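Local coordinates for uncharacterized protein PA2218 (Pseudomonas aeruginosa, PDB 2HDW) that is of unknown function but adopts the alpha/beta hydrolase fold and is probably a hydrolase, at residues E167-R170 with E171-G174; Q118-E122 with R123-T127; F356-I359 with A360-D364; E110-S113 with G114-Q118. All blocks are in the same frame, centred on the assembly; numbering follows the deposited sequence.

Contact 1. Residues E167-R170 with E171-G174; sequences EVNR and ERIG
Asn169 meets Glu171 and Arg172 round a tight corner of the chain, and it does so with both its backbone and its side chain. The backbone part is a type I beta turn from Asn169 to Arg172, closed by Arg172 N donating to Asn169 O at 2.8 Å; the donor stands above the carbonyl plane. The side chain adds a second bond. With CG anti to the backbone N (chi1 -178°), the amide of Asn169 is brought back over the following residues, and its OD1 accepts Glu171 N at 2.8 Å, in the carbonyl plane of the amide. This is an Asx turn laid over the beta turn. The same OD1 also lies 3.2 Å from Glu171 CB. The other branch, ND2, runs against the aliphatic part of Arg172, 3.6 Å from its CD, where the two side chains cross at about a right angle. One water accepts a hydrogen bond from Asn169 ND2 and a weak one from Arg172 NH1, bridging amide and guanidinium. Arg170 CG, set between its backbone N and carbonyl carbon (chi1 71°), lies 3.4 Å from Glu171 N, while the rest of the chain leads away to Ser163 and Leu164 of helix 148-164. Ile173 CG1 sits 3.4 Å from Arg170 O. The charged ends have partners beyond the turn: Glu171 OE1 forms a salt bridge with Lys196, and Arg172 NE bonds to Leu367 O. The arrangement is a type I turn with an Asx turn at its first residue, taking the chain round a corner into strand 173-178 of the alpha/beta hydrolase sheet.

Contact 2. Residues Q118-E122 with R123-T127; sequences QTMAE and RGFVT
Helix C-terminus and strand entry meet here: Gln118-Glu122 is the last part of helix 112-122, and Arg123-Thr127 leads from it into strand 126-130, closing a beta-alpha-beta unit. The helix ends in a Schellman motif. Phe125 N donates to Met120 O at 3.2 Å, and Gly124 N to Ala121 O at 3.2 Å, the second donor standing well above its carbonyl plane. Gly124 is the C-prime residue; its positive phi of 97° would jam a CB against the preceding carbonyl oxygen, so glycine suits the position. Arg123 N adds only weak bonds to Thr119 O and Met120 O. As the chain folds back, Ala121 CA approaches Phe125 O at 3.1 Å in a nearly straight CA-H...O contact, a weak substitute for a buried carbonyl oxygen that has no hydrogen-bond partner in the model. Side chains close the turn on its apolar side. Met120, bent at chi2 and chi3, lies alongside Phe125 and puts its CE 3.8 Å from Phe125 CE2, while Met120 O meets the ring at its edge. At the strand, Thr127 CG2 touches Met120 CB at 3.9 Å. A bend at chi2 (-61°) folds Arg123 back along the helix, with CG 3.1 Å from Thr119 O. Helix 356-366 packs against both Arg123 and Phe125: Arg123 NH1 forms a salt bridge with Asp357, and Phe363 touches the Phe125 ring. Toward the sheet, Met120 and Phe125 touch Ile99 of strand 96-102, and Ala121 and Thr127 touch Tyr86 of strand 80-88.

Contact 3. Residues F356-I359 with A360-D364; sequences FDRI and AGFFD
Helix 356-366, the C-terminal helix of the chain, supplies both segments, and they are joined by consecutive i to i+4 bonds. Ala360 N reaches Phe356 O and Gly361 N reaches Asp357 O, while Phe363 N donates to Ile359 O at 3.1 Å with an angle at the hydrogen of 170°. Phe362 N to Arg358 O is the most bent of the four, 146° at the hydrogen, its donor lying above the carbonyl plane. On the buried side, Ile359 and Phe363 lie side by side and point the same way, Ile359 CG2 being 3.8 Å from Phe363 CE2. That methyl is anti to the backbone N, which turns it along the helix toward the ring one turn on. One face of the Phe363 ring is covered by its neighbour, Phe362 CD2 standing 3.8 Å above the centre of the Phe363 ring. In this alpha/beta hydrolase fold the helix packs on the central sheet: Ile359 and Phe363 touch Ile176 of strand 173-178, Phe362 and Phe363 touch strand 197-201, and Ala360 meets Met120 of helix 112-122. Arg358, bent at chi2 and chi3, swings its guanidinium along the helix until NH2 lies 3.8 Å from Phe362 CB and near the plane of that ring, at its edge; the two flat groups are 71° apart. Its NH1 also forms a salt bridge with Glu335.

Contact 4. Residues E110-S113 with G114-Q118; sequences EQSS and GLYAQ
Gln111 O and Leu115 N form the first full i to i+4 bond of helix 112-122, 3.3 Å long and with the donor in the carbonyl plane. Gln111 occupies the N-cap position, its psi of -138° marking the change from loop to helix, and its carbonyl also takes a weak bond from Gly114 N. Tyr116 N then donates to Ser112 O at 2.9 Å, nearly along the C=O axis, and Ala117 N to Ser113 O. This is the opening turn of the helix in a beta-alpha-beta unit of the alpha/beta hydrolase fold, between strands 96-102 and 126-130. The Gln111 side chain points away from the turn, and its NE2 bonds to Gly272 O. Ser113 OG, between its backbone N and carbonyl carbon (chi1 58°), lies 3.1 Å from Gly114 N at too poor an angle for a hydrogen bond. Ala117 CB packs 3.4 Å from Ser113 O, on the side where Ser113 and Ala117 touch Ile101 of strand 96-102. Tyr116 leans back over the first turn with its ring edge toward Ser112 O, which sits near the ring plane, 3.2 Å from Tyr116 CD1. The far end of the tyrosine is fixed elsewhere, OH bonding to Leu347 O and to Ser201. Ser112 OG, placed anti to the backbone N (chi1 -167°), bonds to Tyr348 O and comes beside the same ring, 3.4 Å from Tyr116 CE1.

In the fold
Contacts 4 and 2 are the two ends of helix 112-122 and share Gln118: one starts the helix at an N-cap, the other stops it with a Schellman motif, and Thr127 OG1 probably bonds to Ala117 O between them. Contact 3 lies in a second helix that packs against both, through a salt bridge and apolar contacts to contact 2 and an aromatic pair to contact 4. These three are buried, mixing helical backbone bonds with apolar side chains. Contact 1 is the surface member, its chemistry mostly polar: a type I turn with an Asx turn, and a bridging water. It touches contact 2 through Val168 on Val126 and contact 3 through Gly174 on Phe363, but not contact 4.

Contact 1. Residues E167-R170 with E171-G174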
ATOM      1  N   GLU A 167       2.471  -0.617  24.152  1.00 16.31           N
ATOM      2  CA  GLU A 167       1.732   0.641  24.090  1.00 16.49           C
ATOM      3  C   GLU A 167       0.394   0.539  23.366  1.00 16.02           C
ATOM      4  O   GLU A 167      -0.390   1.487  23.374  1.00 16.12           O
ATOM      5  CB  GLU A 167       2.574   1.723  23.403  1.00 16.55           C
ATOM      6  CG  GLU A 167       3.893   2.047  24.085  1.00 18.41           C
ATOM      7  CD  GLU A 167       5.003   1.067  23.740  1.00 20.63           C
ATOM      8  OE1 GLU A 167       4.754   0.108  22.977  1.00 17.87           O
ATOM      9  OE2 GLU A 167       6.135   1.262  24.232  1.00 19.64           O
ATOM     10  N   VAL A 168       0.116  -0.608  22.756  1.00 15.76           N
ATOM     11  CA  VAL A 168      -1.122  -0.753  22.008  1.00 15.66           C
ATOM     12  C   VAL A 168      -2.134  -1.738  22.565  1.00 13.82           C
ATOM     13  O   VAL A 168      -1.790  -2.689  23.270  1.00 11.69           O
ATOM     14  CB  VAL A 168      -0.849  -1.170  20.537  1.00 18.24           C
ATOM     15  CG1 VAL A 168       0.254  -0.310  19.936  1.00 18.40           C
ATOM     16  CG2 VAL A 168      -0.482  -2.632  20.477  1.00 21.03           C
ATOM     17  N   ASN A 169      -3.394  -1.483  22.230  1.00 11.74           N
ATOM     18  CA  ASN A 169      -4.502  -2.339  22.623  1.00 12.76           C
ATOM     19  C   ASN A 169      -4.822  -3.163  21.376  1.00 12.05           C
ATOM     20  O   ASN A 169      -5.432  -2.656  20.437  1.00 12.07           O
ATOM     21  CB  ASN A 169      -5.721  -1.498  23.010  1.00 12.09           C
ATOM     22  CG  ASN A 169      -6.889  -2.348  23.477  1.00 15.50           C
ATOM     23  OD1 ASN A 169      -7.148  -3.415  22.925  1.00 15.90           O
ATOM     24  ND2 ASN A 169      -7.608  -1.872  24.490  1.00 14.37           N
ATOM     25  N   ARG A 170      -4.407  -4.427  21.364  1.00 12.46           N
ATOM     26  CA  ARG A 170      -4.629  -5.300  20.210  1.00 12.69           C
ATOM     27  C   ARG A 170      -6.077  -5.374  19.708  1.00 11.22           C
ATOM     28  O   ARG A 170      -6.321  -5.810  18.581  1.00  9.77           O
ATOM     29  CB  ARG A 170      -4.127  -6.715  20.515  1.00 15.47           C
ATOM     30  CG  ARG A 170      -4.978  -7.498  21.514  1.00 17.67           C
ATOM     31  CD  ARG A 170      -4.268  -8.784  21.892  1.00 18.05           C
ATOM     32  NE  ARG A 170      -2.934  -8.485  22.404  1.00 24.51           N
ATOM     33  CZ  ARG A 170      -1.979  -9.388  22.607  1.00 25.49           C
ATOM     34  NH1 ARG A 170      -2.202 -10.672  22.343  1.00 23.31           N
ATOM     35  NH2 ARG A 170      -0.795  -8.999  23.063  1.00 26.20           N
ATOM     36  N   GLU A 171      -7.031  -4.963  20.537  1.00 11.15           N
ATOM     37  CA  GLU A 171      -8.437  -4.986  20.140  1.00 11.39           C
ATOM     38  C   GLU A 171      -8.869  -3.689  19.445  1.00 12.56           C
ATOM     39  O   GLU A 171     -10.023  -3.560  19.020  1.00 11.29           O
ATOM     40  CB  GLU A 171      -9.332  -5.232  21.363  1.00 15.29           C
ATOM     41  CG  GLU A 171      -9.360  -6.678  21.865  1.00 17.07           C
ATOM     42  CD  GLU A 171      -9.906  -7.647  20.824  1.00 21.18           C
ATOM     43  OE1 GLU A 171     -10.829  -7.256  20.079  1.00 22.22           O
ATOM     44  OE2 GLU A 171      -9.427  -8.801  20.759  1.00 21.93           O
ATOM     45  N   ARG A 172      -7.946  -2.737  19.319  1.00 10.44           N
ATOM     46  CA  ARG A 172      -8.255  -1.450  18.690  1.00 11.00           C
ATOM     47  C   ARG A 172      -7.334  -1.188  17.498  1.00 10.05           C
ATOM     48  O   ARG A 172      -6.628  -0.181  17.458  1.00 10.45           O
ATOM     49  CB  ARG A 172      -8.106  -0.326  19.726  1.00 10.68           C
ATOM     50  CG  ARG A 172      -8.865  -0.571  21.034  1.00 11.33           C
ATOM     51  CD  ARG A 172      -8.636   0.557  22.043  1.00 13.02           C
ATOM     52  NE  ARG A 172      -9.158   1.834  21.558  1.00 15.71           N
ATOM     53  CZ  ARG A 172      -8.896   3.020  22.106  1.00 17.94           C
ATOM     54  NH1 ARG A 172      -8.111   3.111  23.173  1.00 18.64           N
ATOM     55  NH2 ARG A 172      -9.410   4.121  21.575  1.00 18.92           N
ATOM     56  N   ILE A 173      -7.350  -2.096  16.527  1.00 10.31           N
ATOM     57  CA  ILE A 173      -6.490  -1.980  15.346  1.00  9.76           C
ATOM     58  C   ILE A 173      -7.262  -1.730  14.057  1.00  9.88           C
ATOM     59  O   ILE A 173      -8.279  -2.373  13.785  1.00  8.95           O
ATOM     60  CB  ILE A 173      -5.647  -3.268  15.129  1.00  9.82           C
ATOM     61  CG1 ILE A 173      -4.874  -3.624  16.402  1.00 11.44           C
ATOM     62  CG2 ILE A 173      -4.685  -3.077  13.948  1.00  8.46           C
ATOM     63  CD1 ILE A 173      -3.908  -2.573  16.845  1.00 14.88           C
ATOM     64  N   GLY A 174      -6.759  -0.788  13.265  1.00 10.01           N
ATOM     65  CA  GLY A 174      -7.359  -0.471  11.986  1.00  9.23           C
ATOM     66  C   GLY A 174      -6.252  -0.455  10.950  1.00  9.54           C
ATOM     67  O   GLY A 174      -5.069  -0.566  11.294  1.00  8.27           O
TER
HETATM   68  O   HOH W   1      -7.296   0.780  25.371  1.00 10.51           O

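Contact 2. Residues Q118-E122 with R123-T127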
ATOM      1  N   GLN A 118       3.023   9.005  10.213  1.00 10.36           N
ATOM      2  CA  GLN A 118       3.470  10.032  11.141  1.00 12.96           C
ATOM      3  C   GLN A 118       2.342  11.002  11.468  1.00 11.80           C
ATOM      4  O   GLN A 118       2.169  11.399  12.619  1.00 12.56           O
ATOM      5  CB  GLN A 118       4.658  10.815  10.573  1.00 12.66           C
ATOM      6  CG  GLN A 118       5.227  11.797  11.591  1.00 12.91           C
ATOM      7  CD  GLN A 118       6.493  12.482  11.132  1.00 14.16           C
ATOM      8  OE1 GLN A 118       6.469  13.336  10.246  1.00 16.89           O
ATOM      9  NE2 GLN A 118       7.609  12.115  11.738  1.00 11.03           N
ATOM     10  N   THR A 119       1.582  11.380  10.445  1.00 12.89           N
ATOM     11  CA  THR A 119       0.477  12.314  10.612  1.00 13.22           C
ATOM     12  C   THR A 119      -0.586  11.736  11.536  1.00 12.91           C
ATOM     13  O   THR A 119      -1.111  12.434  12.403  1.00 13.10           O
ATOM     14  CB  THR A 119      -0.170  12.654   9.256  1.00 12.47           C
ATOM     15  OG1 THR A 119       0.823  13.192   8.379  1.00 11.90           O
ATOM     16  CG2 THR A 119      -1.287  13.680   9.430  1.00 15.77           C
ATOM     17  N   MET A 120      -0.903  10.459  11.361  1.00 11.77           N
ATOM     18  CA  MET A 120      -1.915   9.846  12.208  1.00 12.28           C
ATOM     19  C   MET A 120      -1.382   9.633  13.624  1.00 12.22           C
ATOM     20  O   MET A 120      -2.147   9.614  14.589  1.00  9.83           O
ATOM     21  CB  MET A 120      -2.401   8.537  11.584  1.00 12.35           C
ATOM     22  CG  MET A 120      -3.235   8.761  10.316  1.00 11.36           C
ATOM     23  SD  MET A 120      -4.746   9.746  10.599  1.00  2.49           S
ATOM     24  CE  MET A 120      -5.611   8.662  11.578  1.00  8.27           C
ATOM     25  N   ALA A 121      -0.065   9.494  13.751  1.00 13.47           N
ATOM     26  CA  ALA A 121       0.548   9.336  15.068  1.00 13.67           C
ATOM     27  C   ALA A 121       0.409  10.669  15.811  1.00 14.55           C
ATOM     28  O   ALA A 121       0.310  10.702  17.035  1.00 13.43           O
ATOM     29  CB  ALA A 121       2.009   8.965  14.927  1.00 12.75           C
ATOM     30  N   GLU A 122       0.410  11.772  15.068  1.00 15.13           N
ATOM     31  CA  GLU A 122       0.241  13.082  15.690  1.00 16.97           C
ATOM     32  C   GLU A 122      -1.219  13.210  16.110  1.00 16.91           C
ATOM     33  O   GLU A 122      -1.565  14.044  16.950  1.00 16.85           O
ATOM     34  CB  GLU A 122       0.572  14.212  14.711  1.00 20.27           C
ATOM     35  CG  GLU A 122       2.003  14.232  14.203  1.00 22.58           C
ATOM     36  CD  GLU A 122       2.298  15.476  13.381  1.00 26.48           C
ATOM     37  OE1 GLU A 122       1.482  15.812  12.498  1.00 25.66           O
ATOM     38  OE2 GLU A 122       3.346  16.116  13.616  1.00 27.11           O
ATOM     39  N   ARG A 123      -2.074  12.381  15.513  1.00 16.68           N
ATOM     40  CA  ARG A 123      -3.502  12.400  15.815  1.00 16.63           C
ATOM     41  C   ARG A 123      -3.853  11.468  16.978  1.00 16.39           C
ATOM     42  O   ARG A 123      -5.027  11.219  17.240  1.00 17.13           O
ATOM     43  CB  ARG A 123      -4.318  12.001  14.578  1.00 17.82           C
ATOM     44  CG  ARG A 123      -4.037  12.833  13.334  1.00 19.77           C
ATOM     45  CD  ARG A 123      -4.351  14.300  13.557  1.00 21.19           C
ATOM     46  NE  ARG A 123      -3.936  15.136  12.430  1.00 23.06           N
ATOM     47  CZ  ARG A 123      -4.767  15.689  11.550  1.00 20.29           C
ATOM     48  NH1 ARG A 123      -6.077  15.501  11.654  1.00 20.45           N
ATOM     49  NH2 ARG A 123      -4.285  16.444  10.573  1.00 19.29           N
ATOM     50  N   GLY A 124      -2.838  10.941  17.659  1.00 16.26           N
ATOM     51  CA  GLY A 124      -3.089  10.072  18.802  1.00 14.81           C
ATOM     52  C   GLY A 124      -3.061   8.568  18.594  1.00 15.66           C
ATOM     53  O   GLY A 124      -3.382   7.813  19.514  1.00 16.06           O
ATOM     54  N   PHE A 125      -2.682   8.110  17.404  1.00 14.07           N
ATOM     55  CA  PHE A 125      -2.634   6.671  17.145  1.00 11.74           C
ATOM     56  C   PHE A 125      -1.196   6.153  17.107  1.00 11.07           C
ATOM     57  O   PHE A 125      -0.263   6.899  16.823  1.00  9.42           O
ATOM     58  CB  PHE A 125      -3.308   6.351  15.798  1.00 12.85           C
ATOM     59  CG  PHE A 125      -4.760   6.765  15.721  1.00 11.05           C
ATOM     60  CD1 PHE A 125      -5.771   5.882  16.085  1.00 10.95           C
ATOM     61  CD2 PHE A 125      -5.112   8.047  15.303  1.00 11.97           C
ATOM     62  CE1 PHE A 125      -7.117   6.268  16.033  1.00 11.58           C
ATOM     63  CE2 PHE A 125      -6.460   8.444  15.249  1.00 10.96           C
ATOM     64  CZ  PHE A 125      -7.459   7.552  15.614  1.00 11.54           C
ATOM     65  N   VAL A 126      -1.019   4.876  17.424  1.00 11.43           N
ATOM     66  CA  VAL A 126       0.295   4.254  17.330  1.00 11.47           C
ATOM     67  C   VAL A 126       0.251   3.786  15.878  1.00 10.92           C
ATOM     68  O   VAL A 126      -0.715   3.143  15.482  1.00 11.35           O
ATOM     69  CB  VAL A 126       0.421   3.027  18.247  1.00 11.69           C
ATOM     70  CG1 VAL A 126       1.645   2.219  17.856  1.00 11.72           C
ATOM     71  CG2 VAL A 126       0.519   3.468  19.701  1.00 10.27           C
ATOM     72  N   THR A 127       1.268   4.104  15.083  1.00 11.64           N
ATOM     73  CA  THR A 127       1.238   3.716  13.676  1.00 12.14           C
ATOM     74  C   THR A 127       2.474   3.005  13.157  1.00 13.01           C
ATOM     75  O   THR A 127       3.556   3.078  13.743  1.00 13.70           O
ATOM     76  CB  THR A 127       0.978   4.935  12.780  1.00 10.67           C
ATOM     77  OG1 THR A 127       2.069   5.853  12.901  1.00 11.21           O
ATOM     78  CG2 THR A 127      -0.314   5.631  13.195  1.00 10.51           C
TER

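Contact 3. Residues F356-I359 with A360-D364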
ATOM      1  N   PHE A 356      -7.340  14.039   6.613  1.00 13.15           N
ATOM      2  CA  PHE A 356      -6.865  13.430   7.848  1.00 12.90           C
ATOM      3  C   PHE A 356      -7.836  13.598   9.010  1.00 14.69           C
ATOM      4  O   PHE A 356      -7.947  12.706   9.848  1.00 14.90           O
ATOM      5  CB  PHE A 356      -5.487  13.981   8.225  1.00 13.90           C
ATOM      6  CG  PHE A 356      -4.358  13.384   7.428  1.00 14.97           C
ATOM      7  CD1 PHE A 356      -4.091  12.020   7.494  1.00 15.36           C
ATOM      8  CD2 PHE A 356      -3.552  14.189   6.630  1.00 14.49           C
ATOM      9  CE1 PHE A 356      -3.037  11.463   6.778  1.00 16.84           C
ATOM     10  CE2 PHE A 356      -2.490  13.646   5.907  1.00 15.85           C
ATOM     11  CZ  PHE A 356      -2.230  12.284   5.979  1.00 15.99           C
ATOM     12  N   ASP A 357      -8.534  14.732   9.076  1.00 14.76           N
ATOM     13  CA  ASP A 357      -9.501  14.936  10.157  1.00 14.63           C
ATOM     14  C   ASP A 357     -10.510  13.788  10.104  1.00 14.27           C
ATOM     15  O   ASP A 357     -10.772  13.129  11.111  1.00 14.44           O
ATOM     16  CB  ASP A 357     -10.257  16.263   9.989  1.00 15.40           C
ATOM     17  CG  ASP A 357      -9.416  17.485  10.348  1.00 18.95           C
ATOM     18  OD1 ASP A 357      -8.195  17.350  10.559  1.00 18.38           O
ATOM     19  OD2 ASP A 357      -9.994  18.595  10.407  1.00 19.55           O
ATOM     20  N   ARG A 358     -11.068  13.560   8.916  1.00 12.81           N
ATOM     21  CA  ARG A 358     -12.051  12.503   8.696  1.00 13.45           C
ATOM     22  C   ARG A 358     -11.493  11.115   8.939  1.00 11.78           C
ATOM     23  O   ARG A 358     -12.191  10.244   9.445  1.00 11.89           O
ATOM     24  CB  ARG A 358     -12.590  12.570   7.269  1.00 17.78           C
ATOM     25  CG  ARG A 358     -14.025  13.052   7.158  1.00 22.64           C
ATOM     26  CD  ARG A 358     -15.017  11.900   7.046  1.00 25.58           C
ATOM     27  NE  ARG A 358     -15.099  11.081   8.249  1.00 26.36           N
ATOM     28  CZ  ARG A 358     -15.912  10.034   8.387  1.00 25.53           C
ATOM     29  NH1 ARG A 358     -16.716   9.683   7.392  1.00 24.24           N
ATOM     30  NH2 ARG A 358     -15.920   9.334   9.520  1.00 21.91           N
ATOM     31  N   ILE A 359     -10.244  10.895   8.550  1.00 12.70           N
ATOM     32  CA  ILE A 359      -9.632   9.596   8.756  1.00 11.15           C
ATOM     33  C   ILE A 359      -9.446   9.359  10.258  1.00 11.94           C
ATOM     34  O   ILE A 359      -9.777   8.288  10.763  1.00 11.55           O
ATOM     35  CB  ILE A 359      -8.282   9.493   8.014  1.00 12.00           C
ATOM     36  CG1 ILE A 359      -8.523   9.600   6.499  1.00 10.00           C
ATOM     37  CG2 ILE A 359      -7.602   8.178   8.350  1.00  6.63           C
ATOM     38  CD1 ILE A 359      -7.261   9.587   5.652  1.00 10.58           C
ATOM     39  N   ALA A 360      -8.941  10.364  10.971  1.00 12.04           N
ATOM     40  CA  ALA A 360      -8.743  10.247  12.413  1.00 11.48           C
ATOM     41  C   ALA A 360     -10.099  10.077  13.106  1.00 12.34           C
ATOM     42  O   ALA A 360     -10.254   9.243  14.006  1.00 11.77           O
ATOM     43  CB  ALA A 360      -8.032  11.494  12.949  1.00 12.33           C
ATOM     44  N   GLY A 361     -11.076  10.878  12.687  1.00 10.51           N
ATOM     45  CA  GLY A 361     -12.404  10.799  13.272  1.00 10.33           C
ATOM     46  C   GLY A 361     -13.005   9.423  13.052  1.00 12.32           C
ATOM     47  O   GLY A 361     -13.672   8.873  13.928  1.00 12.64           O
ATOM     48  N   PHE A 362     -12.766   8.866  11.870  1.00 11.45           N
ATOM     49  CA  PHE A 362     -13.266   7.543  11.517  1.00 11.33           C
ATOM     50  C   PHE A 362     -12.715   6.491  12.482  1.00 11.95           C
ATOM     51  O   PHE A 362     -13.472   5.727  13.087  1.00 12.17           O
ATOM     52  CB  PHE A 362     -12.837   7.203  10.087  1.00 10.19           C
ATOM     53  CG  PHE A 362     -13.213   5.817   9.642  1.00 10.84           C
ATOM     54  CD1 PHE A 362     -14.512   5.527   9.245  1.00 12.61           C
ATOM     55  CD2 PHE A 362     -12.251   4.814   9.572  1.00 10.48           C
ATOM     56  CE1 PHE A 362     -14.849   4.254   8.775  1.00 13.12           C
ATOM     57  CE2 PHE A 362     -12.575   3.534   9.104  1.00 12.60           C
ATOM     58  CZ  PHE A 362     -13.877   3.257   8.703  1.00 10.99           C
ATOM     59  N   PHE A 363     -11.394   6.448  12.624  1.00 12.29           N
ATOM     60  CA  PHE A 363     -10.790   5.467  13.513  1.00 11.89           C
ATOM     61  C   PHE A 363     -11.055   5.762  14.984  1.00 11.75           C
ATOM     62  O   PHE A 363     -11.132   4.839  15.786  1.00 10.05           O
ATOM     63  CB  PHE A 363      -9.286   5.346  13.248  1.00 11.62           C
ATOM     64  CG  PHE A 363      -8.957   4.645  11.954  1.00  9.69           C
ATOM     65  CD1 PHE A 363      -9.381   3.338  11.731  1.00  9.94           C
ATOM     66  CD2 PHE A 363      -8.223   5.290  10.962  1.00  9.79           C
ATOM     67  CE1 PHE A 363      -9.078   2.677  10.536  1.00  7.82           C
ATOM     68  CE2 PHE A 363      -7.911   4.642   9.761  1.00  9.51           C
ATOM     69  CZ  PHE A 363      -8.339   3.334   9.550  1.00 11.66           C
ATOM     70  N   ASP A 364     -11.198   7.036  15.347  1.00 13.24           N
ATOM     71  CA  ASP A 364     -11.482   7.362  16.747  1.00 15.22           C
ATOM     72  C   ASP A 364     -12.778   6.674  17.163  1.00 15.28           C
ATOM     73  O   ASP A 364     -12.882   6.125  18.257  1.00 13.78           O
ATOM     74  CB  ASP A 364     -11.637   8.874  16.962  1.00 16.01           C
ATOM     75  CG  ASP A 364     -10.301   9.596  17.070  1.00 20.41           C
ATOM     76  OD1 ASP A 364      -9.361   9.029  17.669  1.00 20.80           O
ATOM     77  OD2 ASP A 364     -10.191  10.738  16.567  1.00 22.20           O
TER

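Contact 4. Residues E110-S113 with G114-Q118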
ATOM      1  N   GLU A 110       9.206   5.201   3.178  1.00 11.00           N
ATOM      2  CA  GLU A 110       9.707   6.566   3.297  1.00 11.29           C
ATOM      3  C   GLU A 110       8.873   7.550   2.476  1.00 11.90           C
ATOM      4  O   GLU A 110       9.035   8.767   2.587  1.00 11.52           O
ATOM      5  CB  GLU A 110      11.176   6.644   2.865  1.00 12.24           C
ATOM      6  CG  GLU A 110      12.150   5.880   3.770  1.00  9.29           C
ATOM      7  CD  GLU A 110      12.117   4.373   3.552  1.00 11.03           C
ATOM      8  OE1 GLU A 110      11.488   3.908   2.573  1.00  9.05           O
ATOM      9  OE2 GLU A 110      12.740   3.645   4.353  1.00 12.13           O
ATOM     10  N   GLN A 111       7.977   7.018   1.651  1.00 11.12           N
ATOM     11  CA  GLN A 111       7.135   7.858   0.826  1.00 11.37           C
ATOM     12  C   GLN A 111       5.765   8.093   1.482  1.00 11.44           C
ATOM     13  O   GLN A 111       5.695   8.302   2.693  1.00 11.65           O
ATOM     14  CB  GLN A 111       7.033   7.247  -0.584  1.00 10.39           C
ATOM     15  CG  GLN A 111       8.403   7.234  -1.287  1.00  8.31           C
ATOM     16  CD  GLN A 111       8.452   6.387  -2.548  1.00 12.23           C
ATOM     17  OE1 GLN A 111       8.024   5.229  -2.554  1.00 10.46           O
ATOM     18  NE2 GLN A 111       8.999   6.954  -3.622  1.00 10.43           N
ATOM     19  N   SER A 112       4.692   8.048   0.701  1.00 10.51           N
ATOM     20  CA  SER A 112       3.349   8.312   1.214  1.00 11.84           C
ATOM     21  C   SER A 112       2.881   7.591   2.486  1.00 11.93           C
ATOM     22  O   SER A 112       2.315   8.231   3.379  1.00 11.58           O
ATOM     23  CB  SER A 112       2.317   8.083   0.107  1.00 11.16           C
ATOM     24  OG  SER A 112       1.057   8.619   0.481  1.00 12.04           O
ATOM     25  N   SER A 113       3.086   6.280   2.582  1.00 10.76           N
ATOM     26  CA  SER A 113       2.635   5.561   3.774  1.00 11.44           C
ATOM     27  C   SER A 113       3.277   6.134   5.037  1.00 11.70           C
ATOM     28  O   SER A 113       2.632   6.242   6.081  1.00 12.53           O
ATOM     29  CB  SER A 113       2.929   4.056   3.660  1.00 10.21           C
ATOM     30  OG  SER A 113       4.310   3.793   3.466  1.00 10.74           O
ATOM     31  N   GLY A 114       4.549   6.504   4.938  1.00 12.99           N
ATOM     32  CA  GLY A 114       5.240   7.077   6.078  1.00 12.20           C
ATOM     33  C   GLY A 114       4.624   8.403   6.479  1.00 12.16           C
ATOM     34  O   GLY A 114       4.438   8.679   7.666  1.00 11.73           O
ATOM     35  N   LEU A 115       4.312   9.238   5.490  1.00 12.56           N
ATOM     36  CA  LEU A 115       3.696  10.536   5.756  1.00 12.03           C
ATOM     37  C   LEU A 115       2.359  10.327   6.468  1.00 12.19           C
ATOM     38  O   LEU A 115       2.031  11.040   7.417  1.00 12.67           O
ATOM     39  CB  LEU A 115       3.464  11.294   4.447  1.00 12.67           C
ATOM     40  CG  LEU A 115       2.677  12.601   4.559  1.00 14.23           C
ATOM     41  CD1 LEU A 115       3.457  13.601   5.392  1.00 15.06           C
ATOM     42  CD2 LEU A 115       2.434  13.159   3.166  1.00 18.20           C
ATOM     43  N   TYR A 116       1.585   9.351   6.002  1.00 11.87           N
ATOM     44  CA  TYR A 116       0.297   9.042   6.622  1.00 10.90           C
ATOM     45  C   TYR A 116       0.488   8.562   8.061  1.00 10.15           C
ATOM     46  O   TYR A 116      -0.193   9.029   8.973  1.00  9.55           O
ATOM     47  CB  TYR A 116      -0.436   7.950   5.840  1.00  9.10           C
ATOM     48  CG  TYR A 116      -1.323   8.445   4.719  1.00 10.48           C
ATOM     49  CD1 TYR A 116      -0.783   9.009   3.558  1.00 10.76           C
ATOM     50  CD2 TYR A 116      -2.703   8.306   4.800  1.00  7.42           C
ATOM     51  CE1 TYR A 116      -1.615   9.417   2.501  1.00  8.67           C
ATOM     52  CE2 TYR A 116      -3.534   8.705   3.760  1.00  9.11           C
ATOM     53  CZ  TYR A 116      -2.989   9.253   2.617  1.00  9.24           C
ATOM     54  OH  TYR A 116      -3.834   9.611   1.591  1.00 12.08           O
ATOM     55  N   ALA A 117       1.414   7.625   8.254  1.00 10.78           N
ATOM     56  CA  ALA A 117       1.685   7.069   9.581  1.00  9.55           C
ATOM     57  C   ALA A 117       2.111   8.121  10.601  1.00 10.27           C
ATOM     58  O   ALA A 117       1.624   8.129  11.733  1.00  7.91           O
ATOM     59  CB  ALA A 117       2.751   5.972   9.485  1.00  9.43           C
ATOM     60  N   GLN A 118       3.023   9.005  10.213  1.00 10.36           N
ATOM     61  CA  GLN A 118       3.470  10.032  11.141  1.00 12.96           C
ATOM     62  C   GLN A 118       2.342  11.002  11.468  1.00 11.80           C
ATOM     63  O   GLN A 118       2.169  11.399  12.619  1.00 12.56           O
ATOM     64  CB  GLN A 118       4.658  10.815  10.573  1.00 12.66           C
ATOM     65  CG  GLN A 118       5.227  11.797  11.591  1.00 12.91           C
ATOM     66  CD  GLN A 118       6.493  12.482  11.132  1.00 14.16           C
ATOM     67  OE1 GLN A 118       6.469  13.336  10.246  1.00 16.89           O
ATOM     68  NE2 GLN A 118       7.609  12.115  11.738  1.00 11.03           N
TER